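Local coordinates for sulfur oxygenase/reductase (Halothiobacillus neapolitanus, PDB 6QPA), which probably oxidises and reduces elemental sulfur in the presence of oxygen, using a mononuclear non-haem iron held by a facial triad of protein side chains, at residues 85-93 and 238-246; 116-127 and 194-205. All blocks are in the same frame, centred on the assembly; numbering follows the deposited sequence.

Interaction 1 (85-93 and 238-246); sequences VHSHEEMHH and KVHDKPPIP. With SO4 (sulfate ion), chain Z.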
loop_
_atom_site.group_PDB
_atom_site.type_symbol
_atom_site.label_atom_id
_atom_site.label_comp_id
_atom_site.label_asym_id
_atom_site.label_seq_id
_atom_site.Cartn_x
_atom_site.Cartn_y
_atom_site.Cartn_z
ATOM N N VAL A 85 -38.905 2.720 -58.103
ATOM C CA VAL A 85 -37.782 3.642 -58.007
ATOM C C VAL A 85 -38.282 5.067 -57.831
ATOM O O VAL A 85 -37.777 5.815 -56.989
ATOM C CB VAL A 85 -36.888 3.506 -59.254
ATOM C CG1 VAL A 85 -35.925 4.689 -59.379
ATOM C CG2 VAL A 85 -36.122 2.204 -59.208
ATOM N N HIS A 86 -39.316 5.450 -58.592
ATOM C CA HIS A 86 -39.780 6.833 -58.575
ATOM C C HIS A 86 -40.204 7.258 -57.180
ATOM O O HIS A 86 -39.981 8.404 -56.780
ATOM C CB HIS A 86 -40.957 7.037 -59.536
ATOM C CG HIS A 86 -41.465 8.451 -59.553
ATOM N ND1 HIS A 86 -42.496 8.887 -58.745
ATOM C CD2 HIS A 86 -41.048 9.541 -60.242
ATOM C CE1 HIS A 86 -42.711 10.173 -58.955
ATOM N NE2 HIS A 86 -41.849 10.593 -59.865
ATOM N N SER A 87 -40.841 6.353 -56.437
ATOM C CA SER A 87 -41.276 6.696 -55.091
ATOM C C SER A 87 -40.092 7.057 -54.209
ATOM O O SER A 87 -40.144 8.039 -53.460
ATOM C CB SER A 87 -42.087 5.552 -54.496
ATOM O OG SER A 87 -43.275 5.381 -55.258
ATOM N N HIS A 88 -39.011 6.290 -54.295
ATOM C CA HIS A 88 -37.841 6.602 -53.486
ATOM C C HIS A 88 -37.221 7.930 -53.906
ATOM O O HIS A 88 -36.895 8.772 -53.060
ATOM C CB HIS A 88 -36.829 5.461 -53.582
ATOM C CG HIS A 88 -35.569 5.686 -52.799
ATOM N ND1 HIS A 88 -34.337 5.835 -53.401
ATOM C CD2 HIS A 88 -35.349 5.789 -51.468
ATOM C CE1 HIS A 88 -33.412 6.009 -52.474
ATOM N NE2 HIS A 88 -33.999 5.977 -51.291
ATOM N N GLU A 89 -37.057 8.140 -55.214
ATOM C CA GLU A 89 -36.465 9.383 -55.700
ATOM C C GLU A 89 -37.326 10.582 -55.339
ATOM O O GLU A 89 -36.809 11.662 -55.034
ATOM C CB GLU A 89 -36.263 9.311 -57.214
ATOM C CG GLU A 89 -35.215 8.287 -57.662
ATOM C CD GLU A 89 -33.806 8.666 -57.237
ATOM O OE1 GLU A 89 -33.479 9.880 -57.228
ATOM O OE2 GLU A 89 -33.019 7.761 -56.890
ATOM N N GLU A 90 -38.645 10.416 -55.384
ATOM C CA GLU A 90 -39.525 11.521 -55.056
ATOM C C GLU A 90 -39.458 11.858 -53.573
ATOM O O GLU A 90 -39.404 13.036 -53.195
ATOM C CB GLU A 90 -40.948 11.173 -55.469
ATOM C CG GLU A 90 -41.906 12.295 -55.271
ATOM C CD GLU A 90 -43.259 11.980 -55.863
ATOM O OE1 GLU A 90 -43.896 11.010 -55.395
ATOM O OE2 GLU A 90 -43.661 12.680 -56.824
ATOM N N MET A 91 -39.446 10.837 -52.717
ATOM C CA MET A 91 -39.297 11.083 -51.289
ATOM C C MET A 91 -38.015 11.860 -51.007
ATOM O O MET A 91 -38.036 12.860 -50.283
ATOM C CB MET A 91 -39.329 9.757 -50.527
ATOM C CG MET A 91 -39.301 9.892 -48.994
ATOM S SD MET A 91 -37.646 10.239 -48.315
ATOM C CE MET A 91 -36.672 8.881 -49.015
ATOM N N HIS A 92 -36.885 11.420 -51.585
ATOM C CA HIS A 92 -35.628 12.151 -51.406
ATOM C C HIS A 92 -35.735 13.589 -51.899
ATOM O O HIS A 92 -35.176 14.505 -51.291
ATOM C CB HIS A 92 -34.482 11.459 -52.144
ATOM C CG HIS A 92 -33.695 10.510 -51.300
ATOM N ND1 HIS A 92 -32.938 10.927 -50.227
ATOM C CD2 HIS A 92 -33.508 9.173 -51.398
ATOM C CE1 HIS A 92 -32.340 9.881 -49.681
ATOM N NE2 HIS A 92 -32.670 8.804 -50.373
ATOM N N HIS A 93 -36.425 13.805 -53.015
ATOM C CA HIS A 93 -36.594 15.157 -53.521
ATOM C C HIS A 93 -37.468 15.985 -52.590
ATOM O O HIS A 93 -37.108 17.105 -52.216
ATOM C CB HIS A 93 -37.188 15.122 -54.931
ATOM C CG HIS A 93 -37.622 16.468 -55.412
ATOM N ND1 HIS A 93 -36.771 17.343 -56.056
ATOM C CD2 HIS A 93 -38.812 17.105 -55.307
ATOM C CE1 HIS A 93 -37.422 18.453 -56.335
ATOM N NE2 HIS A 93 -38.658 18.339 -55.888
ATOM N N LYS A 238 -34.119 16.562 -62.113
ATOM C CA LYS A 238 -35.468 16.009 -62.139
ATOM C C LYS A 238 -35.566 14.769 -61.255
ATOM O O LYS A 238 -34.565 14.149 -60.895
ATOM C CB LYS A 238 -35.894 15.676 -63.568
ATOM C CG LYS A 238 -35.941 16.922 -64.459
ATOM C CD LYS A 238 -36.846 18.010 -63.848
ATOM C CE LYS A 238 -36.889 19.251 -64.715
ATOM N NZ LYS A 238 -35.569 19.949 -64.771
ATOM N N VAL A 239 -36.799 14.438 -60.882
ATOM C CA VAL A 239 -37.093 13.228 -60.127
ATOM C C VAL A 239 -37.163 12.075 -61.123
ATOM O O VAL A 239 -38.015 12.064 -62.016
ATOM C CB VAL A 239 -38.412 13.367 -59.352
ATOM C CG1 VAL A 239 -38.733 12.080 -58.593
ATOM C CG2 VAL A 239 -38.377 14.582 -58.436
ATOM N N HIS A 240 -36.259 11.115 -60.982
ATOM C CA HIS A 240 -36.127 10.044 -61.962
ATOM C C HIS A 240 -37.104 8.902 -61.721
ATOM O O HIS A 240 -37.420 8.567 -60.578
ATOM C CB HIS A 240 -34.699 9.514 -61.959
ATOM C CG HIS A 240 -33.732 10.446 -62.602
ATOM N ND1 HIS A 240 -33.235 11.560 -61.962
ATOM C CD2 HIS A 240 -33.192 10.448 -63.841
ATOM C CE1 HIS A 240 -32.421 12.205 -62.778
ATOM N NE2 HIS A 240 -32.382 11.553 -63.926
ATOM N N ASP A 241 -37.588 8.328 -62.829
ATOM C CA ASP A 241 -38.368 7.093 -62.848
ATOM C C ASP A 241 -37.482 5.855 -62.811
ATOM O O ASP A 241 -37.919 4.789 -62.362
ATOM C CB ASP A 241 -39.191 7.024 -64.133
ATOM C CG ASP A 241 -40.434 7.847 -64.076
ATOM O OD1 ASP A 241 -40.805 8.304 -62.976
ATOM O OD2 ASP A 241 -41.035 8.048 -65.146
ATOM N N LYS A 242 -36.276 5.959 -63.351
ATOM C CA LYS A 242 -35.274 4.917 -63.401
ATOM C C LYS A 242 -34.023 5.409 -62.691
ATOM O O LYS A 242 -33.784 6.618 -62.647
ATOM C CB LYS A 242 -34.948 4.561 -64.859
ATOM C CG LYS A 242 -36.134 4.014 -65.625
ATOM C CD LYS A 242 -35.793 3.766 -67.083
ATOM C CE LYS A 242 -36.992 3.202 -67.837
ATOM N NZ LYS A 242 -36.673 2.962 -69.279
ATOM N N PRO A 243 -33.213 4.520 -62.126
ATOM C CA PRO A 243 -31.997 4.972 -61.438
ATOM C C PRO A 243 -31.171 5.839 -62.365
ATOM O O PRO A 243 -31.018 5.510 -63.550
ATOM C CB PRO A 243 -31.269 3.661 -61.099
ATOM C CG PRO A 243 -32.398 2.623 -61.025
ATOM C CD PRO A 243 -33.370 3.050 -62.089
ATOM N N PRO A 244 -30.703 7.002 -61.896
ATOM C CA PRO A 244 -29.839 7.827 -62.760
ATOM C C PRO A 244 -28.508 7.160 -63.056
ATOM O O PRO A 244 -28.007 7.227 -64.185
ATOM C CB PRO A 244 -29.624 9.105 -61.933
ATOM C CG PRO A 244 -30.453 8.952 -60.692
ATOM C CD PRO A 244 -30.810 7.535 -60.530
ATOM N N ILE A 245 -27.918 6.516 -62.057
ATOM C CA ILE A 245 -26.605 5.900 -62.200
ATOM C C ILE A 245 -26.834 4.453 -62.623
ATOM O O ILE A 245 -27.645 3.757 -62.006
ATOM C CB ILE A 245 -25.812 6.006 -60.891
ATOM C CG1 ILE A 245 -25.559 7.471 -60.542
ATOM C CG2 ILE A 245 -24.487 5.242 -60.975
ATOM C CD1 ILE A 245 -24.990 7.635 -59.122
ATOM N N PRO A 246 -26.202 3.988 -63.702
ATOM C CA PRO A 246 -26.389 2.593 -64.140
ATOM C C PRO A 246 -25.908 1.601 -63.090
ATOM O O PRO A 246 -25.021 1.899 -62.284
ATOM C CB PRO A 246 -25.533 2.496 -65.409
ATOM C CG PRO A 246 -25.330 3.915 -65.851
ATOM C CD PRO A 246 -25.333 4.754 -64.607
HETATM S S SO4 Z . -36.116 8.751 -66.119
HETATM O O1 SO4 Z . -35.229 9.787 -66.648
HETATM O O2 SO4 Z . -35.352 7.921 -65.192
HETATM O O3 SO4 Z . -37.222 9.376 -65.401
HETATM O O4 SO4 Z . -36.650 7.918 -67.206
HETATM O O HOH W 1 -40.071 4.199 -61.091
HETATM O O HOH W 2 -33.682 11.781 -59.116
#
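Val239 and His86 meet where loop 238-244 packs on helix 85-93, the helix that carries the HExxH motif of the iron site: His88 and His92, one turn apart on the same side of the helix, both bind the metal. No direct hydrogen bond joins the two segments; van der Waals contacts and two bridging waters do the work. The His86 side chain shows the path of the loop. Its CB lies 3.7 Å from Asp241 OD1, and because CG is anti to the backbone N (chi1 -180°) the ring continues beside the carboxylate, the two planes 65° apart. CG stays beside Asp241 OD1, CD2 comes within 3.0 Å of that same oxygen, and at the tip NE2 reaches Val239 CG1 at 3.7 Å. That methyl also rests on the helix backbone at Glu90, while Val239 CG2 sits over one face of the His93 ring, 3.6 Å from His93 CG, in a CH-pi contact. The CA-H of His86 points at His240 O, with a CA to O distance of 3.5 Å. Water 1 takes the His86 N-H and donates to Asp241 O. Water 2 donates to Glu89 OE1 at 2.7 Å and also bonds His240 ND1. The other oxygen of this buried carboxylate, Glu89 OE2, bonds Tyr118 OH and Ser205 OG, so water and protein share its two oxygens. On the outer side of the loop, a sulfate, probably from the crystallisation liquor, accepts the Lys242 N-H at O2 and a nearly straight bond (171°) from Asp241 N to O3, 2.8 Å long.

Interaction 2 (116-127 and 194-205); sequences EPYFEVVKSDLP and VGWMIMKQFGVS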
loop_
_atom_site.group_PDB
_atom_site.type_symbol
_atom_site.label_atom_id
_atom_site.label_comp_id
_atom_site.label_asym_id
_atom_site.label_seq_id
_atom_site.Cartn_x
_atom_site.Cartn_y
_atom_site.Cartn_z
ATOM N N GLU A 116 -25.849 4.027 -52.447
ATOM C CA GLU A 116 -27.210 3.507 -52.329
ATOM C C GLU A 116 -27.678 2.913 -53.653
ATOM O O GLU A 116 -28.373 3.586 -54.433
ATOM C CB GLU A 116 -28.183 4.585 -51.860
ATOM C CG GLU A 116 -29.511 3.983 -51.410
ATOM C CD GLU A 116 -30.515 5.022 -50.994
ATOM O OE1 GLU A 116 -30.573 6.075 -51.650
ATOM O OE2 GLU A 116 -31.258 4.782 -50.026
ATOM N N PRO A 117 -27.342 1.657 -53.928
ATOM C CA PRO A 117 -27.835 1.003 -55.146
ATOM C C PRO A 117 -29.269 0.523 -54.976
ATOM O O PRO A 117 -29.757 0.289 -53.866
ATOM C CB PRO A 117 -26.885 -0.194 -55.327
ATOM C CG PRO A 117 -25.796 -0.027 -54.273
ATOM C CD PRO A 117 -26.416 0.784 -53.183
ATOM N N TYR A 118 -29.929 0.360 -56.112
ATOM C CA TYR A 118 -31.271 -0.199 -56.207
ATOM C C TYR A 118 -31.203 -1.688 -56.549
ATOM O O TYR A 118 -30.389 -2.108 -57.386
ATOM C CB TYR A 118 -32.076 0.522 -57.285
ATOM C CG TYR A 118 -32.565 1.912 -56.931
ATOM C CD1 TYR A 118 -33.641 2.088 -56.068
ATOM C CD2 TYR A 118 -31.992 3.054 -57.514
ATOM C CE1 TYR A 118 -34.129 3.356 -55.758
ATOM C CE2 TYR A 118 -32.480 4.336 -57.206
ATOM C CZ TYR A 118 -33.548 4.469 -56.327
ATOM O OH TYR A 118 -34.053 5.696 -56.008
ATOM N N PHE A 119 -32.065 -2.484 -55.900
ATOM C CA PHE A 119 -32.058 -3.929 -56.070
ATOM C C PHE A 119 -33.436 -4.446 -56.432
ATOM O O PHE A 119 -34.453 -4.037 -55.865
ATOM C CB PHE A 119 -31.560 -4.654 -54.807
ATOM C CG PHE A 119 -30.118 -4.421 -54.543
ATOM C CD1 PHE A 119 -29.714 -3.284 -53.880
ATOM C CD2 PHE A 119 -29.163 -5.304 -55.014
ATOM C CE1 PHE A 119 -28.376 -3.040 -53.663
ATOM C CE2 PHE A 119 -27.824 -5.067 -54.811
ATOM C CZ PHE A 119 -27.428 -3.926 -54.119
ATOM N N GLU A 120 -33.441 -5.369 -57.369
ATOM C CA GLU A 120 -34.610 -6.147 -57.698
ATOM C C GLU A 120 -34.611 -7.430 -56.879
ATOM O O GLU A 120 -33.571 -8.070 -56.701
ATOM C CB GLU A 120 -34.608 -6.451 -59.200
ATOM C CG GLU A 120 -35.581 -7.523 -59.612
ATOM C CD GLU A 120 -35.404 -7.952 -61.062
ATOM O OE1 GLU A 120 -34.618 -7.308 -61.800
ATOM O OE2 GLU A 120 -36.060 -8.938 -61.449
ATOM N N VAL A 121 -35.780 -7.791 -56.363
ATOM C CA VAL A 121 -35.948 -9.052 -55.657
ATOM C C VAL A 121 -36.230 -10.110 -56.717
ATOM O O VAL A 121 -37.346 -10.222 -57.211
ATOM C CB VAL A 121 -37.054 -8.976 -54.605
ATOM C CG1 VAL A 121 -37.187 -10.327 -53.886
ATOM C CG2 VAL A 121 -36.724 -7.885 -53.593
ATOM N N VAL A 122 -35.197 -10.875 -57.070
ATOM C CA VAL A 122 -35.303 -11.897 -58.112
ATOM C C VAL A 122 -36.186 -13.044 -57.645
ATOM O O VAL A 122 -37.032 -13.549 -58.389
ATOM C CB VAL A 122 -33.898 -12.410 -58.484
ATOM C CG1 VAL A 122 -33.997 -13.576 -59.422
ATOM C CG2 VAL A 122 -33.046 -11.282 -59.074
ATOM N N LYS A 123 -35.959 -13.506 -56.421
ATOM C CA LYS A 123 -36.746 -14.556 -55.818
ATOM C C LYS A 123 -36.538 -14.475 -54.312
ATOM O O LYS A 123 -35.494 -14.011 -53.841
ATOM C CB LYS A 123 -36.345 -15.931 -56.354
ATOM C CG LYS A 123 -37.475 -16.910 -56.281
ATOM C CD LYS A 123 -37.560 -17.794 -57.509
ATOM C CE LYS A 123 -38.798 -18.685 -57.409
ATOM N NZ LYS A 123 -38.835 -19.444 -56.116
ATOM N N SER A 124 -37.523 -14.948 -53.556
ATOM C CA SER A 124 -37.410 -14.865 -52.109
ATOM C C SER A 124 -38.238 -15.971 -51.481
ATOM O O SER A 124 -39.148 -16.527 -52.104
ATOM C CB SER A 124 -37.874 -13.512 -51.575
ATOM O OG SER A 124 -39.286 -13.434 -51.640
ATOM N N ASP A 125 -37.854 -16.320 -50.257
ATOM C CA ASP A 125 -38.646 -17.132 -49.341
ATOM C C ASP A 125 -38.359 -16.540 -47.960
ATOM O O ASP A 125 -37.525 -17.051 -47.199
ATOM C CB ASP A 125 -38.296 -18.617 -49.424
ATOM C CG ASP A 125 -39.177 -19.470 -48.525
ATOM O OD1 ASP A 125 -40.078 -18.924 -47.854
ATOM O OD2 ASP A 125 -38.938 -20.687 -48.456
ATOM N N LEU A 126 -39.012 -15.416 -47.673
ATOM C CA LEU A 126 -38.784 -14.635 -46.462
ATOM C C LEU A 126 -40.048 -14.645 -45.623
ATOM O O LEU A 126 -41.084 -14.146 -46.084
ATOM C CB LEU A 126 -38.426 -13.197 -46.787
ATOM C CG LEU A 126 -36.980 -12.752 -46.890
ATOM C CD1 LEU A 126 -36.957 -11.218 -46.966
ATOM C CD2 LEU A 126 -36.157 -13.269 -45.714
ATOM N N PRO A 127 -40.014 -15.151 -44.397
ATOM C CA PRO A 127 -41.202 -15.103 -43.536
ATOM C C PRO A 127 -41.428 -13.714 -42.949
ATOM O O PRO A 127 -40.521 -12.879 -42.881
ATOM C CB PRO A 127 -40.875 -16.096 -42.412
ATOM C CG PRO A 127 -39.378 -16.200 -42.387
ATOM C CD PRO A 127 -38.820 -15.666 -43.704
ATOM N N VAL A 194 -33.771 -19.359 -41.556
ATOM C CA VAL A 194 -35.032 -18.648 -41.388
ATOM C C VAL A 194 -35.626 -18.220 -42.726
ATOM O O VAL A 194 -36.834 -18.352 -42.948
ATOM C CB VAL A 194 -34.811 -17.440 -40.460
ATOM C CG1 VAL A 194 -36.047 -16.557 -40.473
ATOM C CG2 VAL A 194 -34.491 -17.929 -39.042
ATOM N N GLY A 195 -34.803 -17.732 -43.645
ATOM C CA GLY A 195 -35.340 -17.274 -44.916
ATOM C C GLY A 195 -34.247 -16.733 -45.807
ATOM O O GLY A 195 -33.079 -16.667 -45.426
ATOM N N TRP A 196 -34.638 -16.349 -47.022
ATOM C CA TRP A 196 -33.633 -15.871 -47.955
ATOM C C TRP A 196 -34.268 -15.001 -49.028
ATOM O O TRP A 196 -35.476 -15.036 -49.270
ATOM C CB TRP A 196 -32.863 -17.035 -48.594
ATOM C CG TRP A 196 -33.732 -18.013 -49.334
ATOM C CD1 TRP A 196 -34.248 -19.190 -48.859
ATOM C CD2 TRP A 196 -34.188 -17.892 -50.692
ATOM N NE1 TRP A 196 -34.989 -19.817 -49.845
ATOM C CE2 TRP A 196 -34.962 -19.041 -50.978
ATOM C CE3 TRP A 196 -33.994 -16.935 -51.698
ATOM C CZ2 TRP A 196 -35.556 -19.251 -52.228
ATOM C CZ3 TRP A 196 -34.596 -17.141 -52.946
ATOM C CH2 TRP A 196 -35.365 -18.293 -53.199
ATOM N N MET A 197 -33.401 -14.289 -49.737
ATOM C CA MET A 197 -33.806 -13.384 -50.803
ATOM C C MET A 197 -32.614 -13.199 -51.732
ATOM O O MET A 197 -31.479 -13.075 -51.266
ATOM C CB MET A 197 -34.286 -12.051 -50.188
ATOM C CG MET A 197 -34.599 -10.919 -51.098
ATOM S SD MET A 197 -35.467 -9.599 -50.179
ATOM C CE MET A 197 -34.220 -9.110 -48.977
ATOM N N ILE A 198 -32.865 -13.238 -53.040
ATOM C CA ILE A 198 -31.845 -12.977 -54.050
ATOM C C ILE A 198 -32.086 -11.583 -54.610
ATOM O O ILE A 198 -33.153 -11.309 -55.167
ATOM C CB ILE A 198 -31.885 -14.019 -55.176
ATOM C CG1 ILE A 198 -31.568 -15.413 -54.630
ATOM C CG2 ILE A 198 -30.915 -13.602 -56.302
ATOM C CD1 ILE A 198 -31.889 -16.527 -55.594
ATOM N N MET A 199 -31.098 -10.706 -54.493
ATOM C CA MET A 199 -31.251 -9.312 -54.898
ATOM C C MET A 199 -30.232 -8.990 -55.973
ATOM O O MET A 199 -29.033 -9.228 -55.779
ATOM C CB MET A 199 -31.062 -8.381 -53.708
ATOM C CG MET A 199 -32.049 -8.600 -52.588
ATOM S SD MET A 199 -31.840 -7.420 -51.215
ATOM C CE MET A 199 -30.273 -7.959 -50.566
ATOM N N LYS A 200 -30.700 -8.370 -57.059
ATOM C CA LYS A 200 -29.882 -8.051 -58.231
ATOM C C LYS A 200 -29.781 -6.537 -58.356
ATOM O O LYS A 200 -30.806 -5.860 -58.456
ATOM C CB LYS A 200 -30.519 -8.628 -59.498
ATOM C CG LYS A 200 -29.718 -8.403 -60.788
ATOM C CD LYS A 200 -30.550 -8.798 -61.985
ATOM C CE LYS A 200 -29.789 -8.637 -63.297
ATOM N NZ LYS A 200 -30.776 -8.856 -64.399
ATOM N N GLN A 201 -28.562 -6.008 -58.364
ATOM C CA GLN A 201 -28.384 -4.568 -58.517
ATOM C C GLN A 201 -28.667 -4.158 -59.960
ATOM O O GLN A 201 -28.090 -4.725 -60.887
ATOM C CB GLN A 201 -26.964 -4.154 -58.127
ATOM C CG GLN A 201 -26.753 -2.648 -58.364
ATOM C CD GLN A 201 -25.322 -2.157 -58.199
ATOM O OE1 GLN A 201 -24.904 -1.247 -58.914
ATOM N NE2 GLN A 201 -24.564 -2.751 -57.259
ATOM N N PHE A 202 -29.555 -3.170 -60.158
ATOM C CA PHE A 202 -29.845 -2.677 -61.501
ATOM C C PHE A 202 -29.674 -1.167 -61.631
ATOM O O PHE A 202 -29.955 -0.628 -62.698
ATOM C CB PHE A 202 -31.266 -3.089 -61.960
ATOM C CG PHE A 202 -32.390 -2.430 -61.177
ATOM C CD1 PHE A 202 -32.851 -2.976 -59.981
ATOM C CD2 PHE A 202 -32.985 -1.269 -61.643
ATOM C CE1 PHE A 202 -33.882 -2.371 -59.260
ATOM C CE2 PHE A 202 -34.021 -0.651 -60.931
ATOM C CZ PHE A 202 -34.465 -1.201 -59.729
ATOM N N GLY A 203 -29.210 -0.476 -60.598
ATOM C CA GLY A 203 -28.973 0.952 -60.699
ATOM C C GLY A 203 -28.595 1.508 -59.343
ATOM O O GLY A 203 -28.579 0.786 -58.337
ATOM N N VAL A 204 -28.282 2.812 -59.329
ATOM C CA VAL A 204 -27.850 3.509 -58.114
ATOM C C VAL A 204 -28.556 4.854 -58.018
ATOM O O VAL A 204 -28.753 5.534 -59.029
ATOM C CB VAL A 204 -26.322 3.720 -58.072
ATOM C CG1 VAL A 204 -25.914 4.445 -56.775
ATOM C CG2 VAL A 204 -25.596 2.371 -58.157
ATOM N N SER A 205 -28.938 5.242 -56.799
ATOM C CA SER A 205 -29.515 6.565 -56.580
ATOM C C SER A 205 -28.385 7.569 -56.385
ATOM O O SER A 205 -27.544 7.401 -55.498
ATOM C CB SER A 205 -30.453 6.568 -55.375
ATOM O OG SER A 205 -30.896 7.891 -55.109
HETATM O O HOH W 3 -37.017 -21.920 -49.943
#
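Val122 and Lys123 together face Ile198, and Phe202 and Gly203 together face Tyr118, so the register of this antiparallel ladder slips twice, by one extra residue in each strand. At the first slip, Val122 N donates to Ile198 O (2.8 Å) while Ile198 N turns to Lys123 O (2.9 Å); Val122 has helix-like backbone angles, which supply the kink. At the second, Phe202 projects back over the neighbouring strand: Tyr118 CB lies over one face of its ring, 4.2 Å from the centroid, and the ring edge meets the backbone at Phe119 C and Glu120 N. Trp196 has CG between its own N and carbonyl carbon (chi1 58°), which lays one face of the indole over the backbone of Ser124 and Asp125. Asp125 CB sits above the five-membered ring, 3.5 Å from Trp196 NE1, and Trp196 CZ3 comes obliquely to 3.4 Å from Lys123 O. Water 3 accepts from NE1 and donates to Asp125 OD2, which also forms a salt bridge with Lys187. Replacing Trp196 with an alanine would probably uncover the backbone at Ser124 and Asp125 and leave water 3 without its indole donor. On the face shared by Phe119, Met199 and Gln201, Phe119 CE2 touches Gln201 CB at 3.5 Å, and Met199 SD stands obliquely 5.5 Å from the Phe119 centroid, a Met-aromatic contact. Glu116, at the end of the ladder, binds the iron through OE2. The strands, 153° apart in direction, lie between strands 7-15 and 251-259 of the curled antiparallel sheet, and helix 172-189 packs against Trp196 and Ile198.

Overall arrangement
From the N terminus, helix 85-93 comes first and waits longest for its partner. Strand 116-127 follows and pairs with 194-205, so interaction 2 closes a loop of 66 residues that includes helix 172-189. Only then does 238-246 return to the helix, closing the wider loop of interaction 1 around the whole of interaction 2; the two nest and do not cross. Their centres are about 18 Å apart, yet they join at the metal: His88 and His92 from interaction 1 and Glu116 from interaction 2 bind one iron. A second junction is the sheet, where strand 245-246 neighbours 193-204 and Pro244 CD lies 3.2 Å from Val204 O.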